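Long-range contact in novel antigen receptor (Ginglymostoma cirratum, PDB 4Q97), which is the chain of IgNAR, a shark antibody without light chains that binds antigen; its first constant domain is an immunoglobulin C1-set domain: residues V45-T51 against G87-Q93. Sequence-based numbering, arbitrary orientation.
Sequences VSWQKNT and GSVYSCQ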
ATOM      1  N   VAL A  45      11.184   6.530  -7.321  1.00 36.17           N
ATOM      2  CA  VAL A  45      10.748   5.129  -7.293  1.00 32.78           C
ATOM      3  C   VAL A  45      10.903   4.496  -8.670  1.00 34.10           C
ATOM      4  O   VAL A  45      10.526   5.090  -9.682  1.00 36.83           O
ATOM      5  CB  VAL A  45       9.270   4.971  -6.856  1.00 30.40           C
ATOM      6  CG1 VAL A  45       8.957   3.515  -6.525  1.00 26.74           C
ATOM      7  CG2 VAL A  45       8.951   5.861  -5.670  1.00 29.33           C
ATOM      8  N   SER A  46      11.448   3.284  -8.697  1.00 34.29           N
ATOM      9  CA  SER A  46      11.615   2.533  -9.942  1.00 35.19           C
ATOM     10  C   SER A  46      11.488   1.030  -9.715  1.00 34.84           C
ATOM     11  O   SER A  46      12.027   0.484  -8.749  1.00 35.90           O
ATOM     12  CB  SER A  46      12.953   2.860 -10.604  1.00 35.63           C
ATOM     13  OG  SER A  46      14.025   2.621  -9.716  1.00 32.20           O
ATOM     14  N   TRP A  47      10.765   0.378 -10.621  1.00 33.75           N
ATOM     15  CA  TRP A  47      10.501  -1.049 -10.556  1.00 33.34           C
ATOM     16  C   TRP A  47      11.385  -1.813 -11.517  1.00 36.85           C
ATOM     17  O   TRP A  47      11.714  -1.315 -12.597  1.00 34.75           O
ATOM     18  CB  TRP A  47       9.052  -1.319 -10.935  1.00 32.57           C
ATOM     19  CG  TRP A  47       8.062  -0.898  -9.915  1.00 30.68           C
ATOM     20  CD1 TRP A  47       7.462   0.323  -9.812  1.00 31.22           C
ATOM     21  CD2 TRP A  47       7.538  -1.699  -8.851  1.00 29.11           C
ATOM     22  NE1 TRP A  47       6.593   0.332  -8.745  1.00 31.41           N
ATOM     23  CE2 TRP A  47       6.621  -0.897  -8.138  1.00 29.80           C
ATOM     24  CE3 TRP A  47       7.755  -3.017  -8.429  1.00 28.20           C
ATOM     25  CZ2 TRP A  47       5.914  -1.371  -7.021  1.00 27.11           C
ATOM     26  CZ3 TRP A  47       7.050  -3.488  -7.318  1.00 28.08           C
ATOM     27  CH2 TRP A  47       6.142  -2.663  -6.630  1.00 25.41           C
ATOM     28  N   GLN A  48      11.751  -3.031 -11.119  1.00 42.14           N
ATOM     29  CA  GLN A  48      12.478  -3.960 -11.983  1.00 50.19           C
ATOM     30  C   GLN A  48      11.861  -5.351 -11.960  1.00 49.94           C
ATOM     31  O   GLN A  48      11.236  -5.748 -10.975  1.00 47.29           O
ATOM     32  CB  GLN A  48      13.950  -4.070 -11.580  1.00 54.14           C
ATOM     33  CG  GLN A  48      14.849  -2.987 -12.149  1.00 62.06           C
ATOM     34  CD  GLN A  48      15.404  -2.061 -11.087  1.00 69.09           C
ATOM     35  OE1 GLN A  48      16.588  -1.724 -11.114  1.00 71.62           O
ATOM     36  NE2 GLN A  48      14.560  -1.652 -10.141  1.00 67.00           N
ATOM     37  N   LYS A  49      12.037  -6.071 -13.064  1.00 53.98           N
ATOM     38  CA  LYS A  49      11.741  -7.496 -13.140  1.00 58.09           C
ATOM     39  C   LYS A  49      12.998  -8.246 -13.584  1.00 60.64           C
ATOM     40  O   LYS A  49      13.607  -7.893 -14.600  1.00 65.97           O
ATOM     41  CB  LYS A  49      10.598  -7.762 -14.124  1.00 59.67           C
ATOM     42  CG  LYS A  49      10.232  -9.232 -14.263  1.00 62.58           C
ATOM     43  CD  LYS A  49       9.457  -9.486 -15.542  1.00 69.01           C
ATOM     44  CE  LYS A  49       9.538 -10.950 -15.938  1.00 71.11           C
ATOM     45  NZ  LYS A  49       9.204 -11.148 -17.374  1.00 67.93           N
ATOM     46  N   ASN A  50      13.381  -9.271 -12.824  1.00 58.82           N
ATOM     47  CA  ASN A  50      14.533 -10.124 -13.156  1.00 66.14           C
ATOM     48  C   ASN A  50      15.785  -9.365 -13.597  1.00 63.46           C
ATOM     49  O   ASN A  50      16.349  -9.661 -14.653  1.00 55.16           O
ATOM     50  CB  ASN A  50      14.151 -11.162 -14.225  1.00 74.84           C
ATOM     51  CG  ASN A  50      13.782 -12.507 -13.633  1.00 83.23           C
ATOM     52  OD1 ASN A  50      12.923 -12.600 -12.761  1.00 86.08           O
ATOM     53  ND2 ASN A  50      14.429 -13.562 -14.117  1.00 90.07           N
ATOM     54  N   THR A  51      16.211  -8.397 -12.782  1.00 63.03           N
ATOM     55  CA  THR A  51      17.322  -7.483 -13.106  1.00 67.42           C
ATOM     56  C   THR A  51      16.832  -6.276 -13.913  1.00 74.02           C
ATOM     57  O   THR A  51      17.097  -5.129 -13.549  1.00 74.65           O
ATOM     58  CB  THR A  51      18.479  -8.177 -13.875  1.00 70.60           C
ATOM     59  OG1 THR A  51      18.864  -9.382 -13.202  1.00 72.52           O
ATOM     60  CG2 THR A  51      19.693  -7.258 -14.009  1.00 71.32           C
ATOM     61  N   GLY A  87       9.026 -17.716 -11.950  1.00 91.93           N
ATOM     62  CA  GLY A  87      10.087 -17.503 -10.975  1.00 88.42           C
ATOM     63  C   GLY A  87      10.703 -16.134 -11.182  1.00 80.48           C
ATOM     64  O   GLY A  87      11.909 -15.958 -11.006  1.00 81.53           O
ATOM     65  N   SER A  88       9.867 -15.177 -11.586  1.00 74.23           N
ATOM     66  CA  SER A  88      10.288 -13.797 -11.799  1.00 67.44           C
ATOM     67  C   SER A  88      10.569 -13.122 -10.464  1.00 64.70           C
ATOM     68  O   SER A  88       9.862 -13.356  -9.480  1.00 69.33           O
ATOM     69  CB  SER A  88       9.214 -13.001 -12.554  1.00 62.51           C
ATOM     70  OG  SER A  88       9.102 -13.400 -13.912  1.00 58.03           O
ATOM     71  N   VAL A  89      11.613 -12.301 -10.433  1.00 60.88           N
ATOM     72  CA  VAL A  89      11.891 -11.463  -9.274  1.00 52.95           C
ATOM     73  C   VAL A  89      11.497 -10.037  -9.594  1.00 46.09           C
ATOM     74  O   VAL A  89      11.966  -9.453 -10.569  1.00 48.63           O
ATOM     75  CB  VAL A  89      13.371 -11.518  -8.816  1.00 54.70           C
ATOM     76  CG1 VAL A  89      14.334 -11.223  -9.958  1.00 59.46           C
ATOM     77  CG2 VAL A  89      13.612 -10.567  -7.649  1.00 48.08           C
ATOM     78  N   TYR A  90      10.620  -9.483  -8.771  1.00 42.35           N
ATOM     79  CA  TYR A  90      10.276  -8.086  -8.893  1.00 39.63           C
ATOM     80  C   TYR A  90      10.905  -7.312  -7.751  1.00 34.30           C
ATOM     81  O   TYR A  90      10.892  -7.754  -6.599  1.00 32.43           O
ATOM     82  CB  TYR A  90       8.764  -7.905  -8.910  1.00 42.18           C
ATOM     83  CG  TYR A  90       8.100  -8.495 -10.131  1.00 44.47           C
ATOM     84  CD1 TYR A  90       7.937  -7.740 -11.290  1.00 48.10           C
ATOM     85  CD2 TYR A  90       7.638  -9.809 -10.130  1.00 42.42           C
ATOM     86  CE1 TYR A  90       7.328  -8.274 -12.412  1.00 50.95           C
ATOM     87  CE2 TYR A  90       7.030 -10.354 -11.249  1.00 45.12           C
ATOM     88  CZ  TYR A  90       6.878  -9.581 -12.387  1.00 50.49           C
ATOM     89  OH  TYR A  90       6.275 -10.109 -13.504  1.00 54.04           O
ATOM     90  N   SER A  91      11.476  -6.166  -8.092  1.00 31.38           N
ATOM     91  CA  SER A  91      12.069  -5.280  -7.109  1.00 30.64           C
ATOM     92  C   SER A  91      11.596  -3.856  -7.363  1.00 28.76           C
ATOM     93  O   SER A  91      11.420  -3.452  -8.511  1.00 28.43           O
ATOM     94  CB  SER A  91      13.602  -5.361  -7.163  1.00 31.30           C
ATOM     95  OG  SER A  91      14.111  -4.927  -8.420  1.00 32.54           O
ATOM     96  N   CYS A  92      11.342  -3.119  -6.285  1.00 28.15           N
ATOM     97  CA  CYS A  92      11.242  -1.669  -6.363  1.00 28.44           C
ATOM     98  C   CYS A  92      12.477  -1.074  -5.694  1.00 30.07           C
ATOM     99  O   CYS A  92      13.051  -1.655  -4.759  1.00 26.75           O
ATOM    100  CB  CYS A  92       9.952  -1.131  -5.723  1.00 29.22           C
ATOM    101  SG  CYS A  92       9.891  -1.315  -3.929  1.00 29.30           S
ATOM    102  N   GLN A  93      12.875   0.087  -6.195  1.00 32.91           N
ATOM    103  CA  GLN A  93      14.070   0.765  -5.752  1.00 34.49           C
ATOM    104  C   GLN A  93      13.676   2.187  -5.359  1.00 35.25           C
ATOM    105  O   GLN A  93      12.986   2.879  -6.114  1.00 34.51           O
ATOM    106  CB  GLN A  93      15.118   0.737  -6.870  1.00 40.07           C
ATOM    107  CG  GLN A  93      16.500   1.232  -6.472  1.00 47.47           C
ATOM    108  CD  GLN A  93      17.628   0.326  -6.949  1.00 54.03           C
ATOM    109  OE1 GLN A  93      17.509  -0.367  -7.960  1.00 55.35           O
ATOM    110  NE2 GLN A  93      18.734   0.333  -6.213  1.00 49.91           N
TER
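Ser46 and Gln93, then Gln48 and Ser91, form the hydrogen-bonded pairs of an antiparallel ladder between strand 45-49 and strand 89-93, each pair exchanging two backbone bonds. Asn50 N continues the ladder to Val89 O, and past the end of strand 45-49 the Asn50 side chain replaces a backbone carbonyl: OD1 takes the N-H of Val89 at 2.7 Å, 161° at the hydrogen, with the donor nearly in line with the amide C=O.

Between these rungs, Trp47 and Cys92 are a non-hydrogen-bonded pair facing the core. Cys92 CB sits over the centre of the six-membered ring of Trp47, 3.9 Å from its centroid, a CH-pi contact; SG is above the same face but farther, 5.0 Å from the centroid. From there SG reaches Cys33 in the disulfide.

With CG opposite the backbone N (chi1 180°) and the chain extended beyond it, Lys49 lies alongside Tyr90; Lys49 CG is 3.6 Å from Tyr90 CE1. Lys49 NZ ends in a salt bridge to the Glu83 carboxylate; the backbone O of Glu83 accepts hydrogen bonds from Tyr90 OH and Ser88 OG.

On the face carrying Ser46, Gln48, Ser91 and Gln93, Gln48 CB touches Ser91 OG at 3.3 Å, a van der Waals contact, and the Gln48 and Gln93 amides pass with planes 35° apart, not hydrogen-bonded.

An intersheet disulfide packed against a core tryptophan is a hallmark of immunoglobulin domains: Trp47 packs on Leu31 and Cys33 of strand 28-38 and Leu77 of strand 71-80 in the facing sheet, while strands 52-53 and 101-108 flank this central pair.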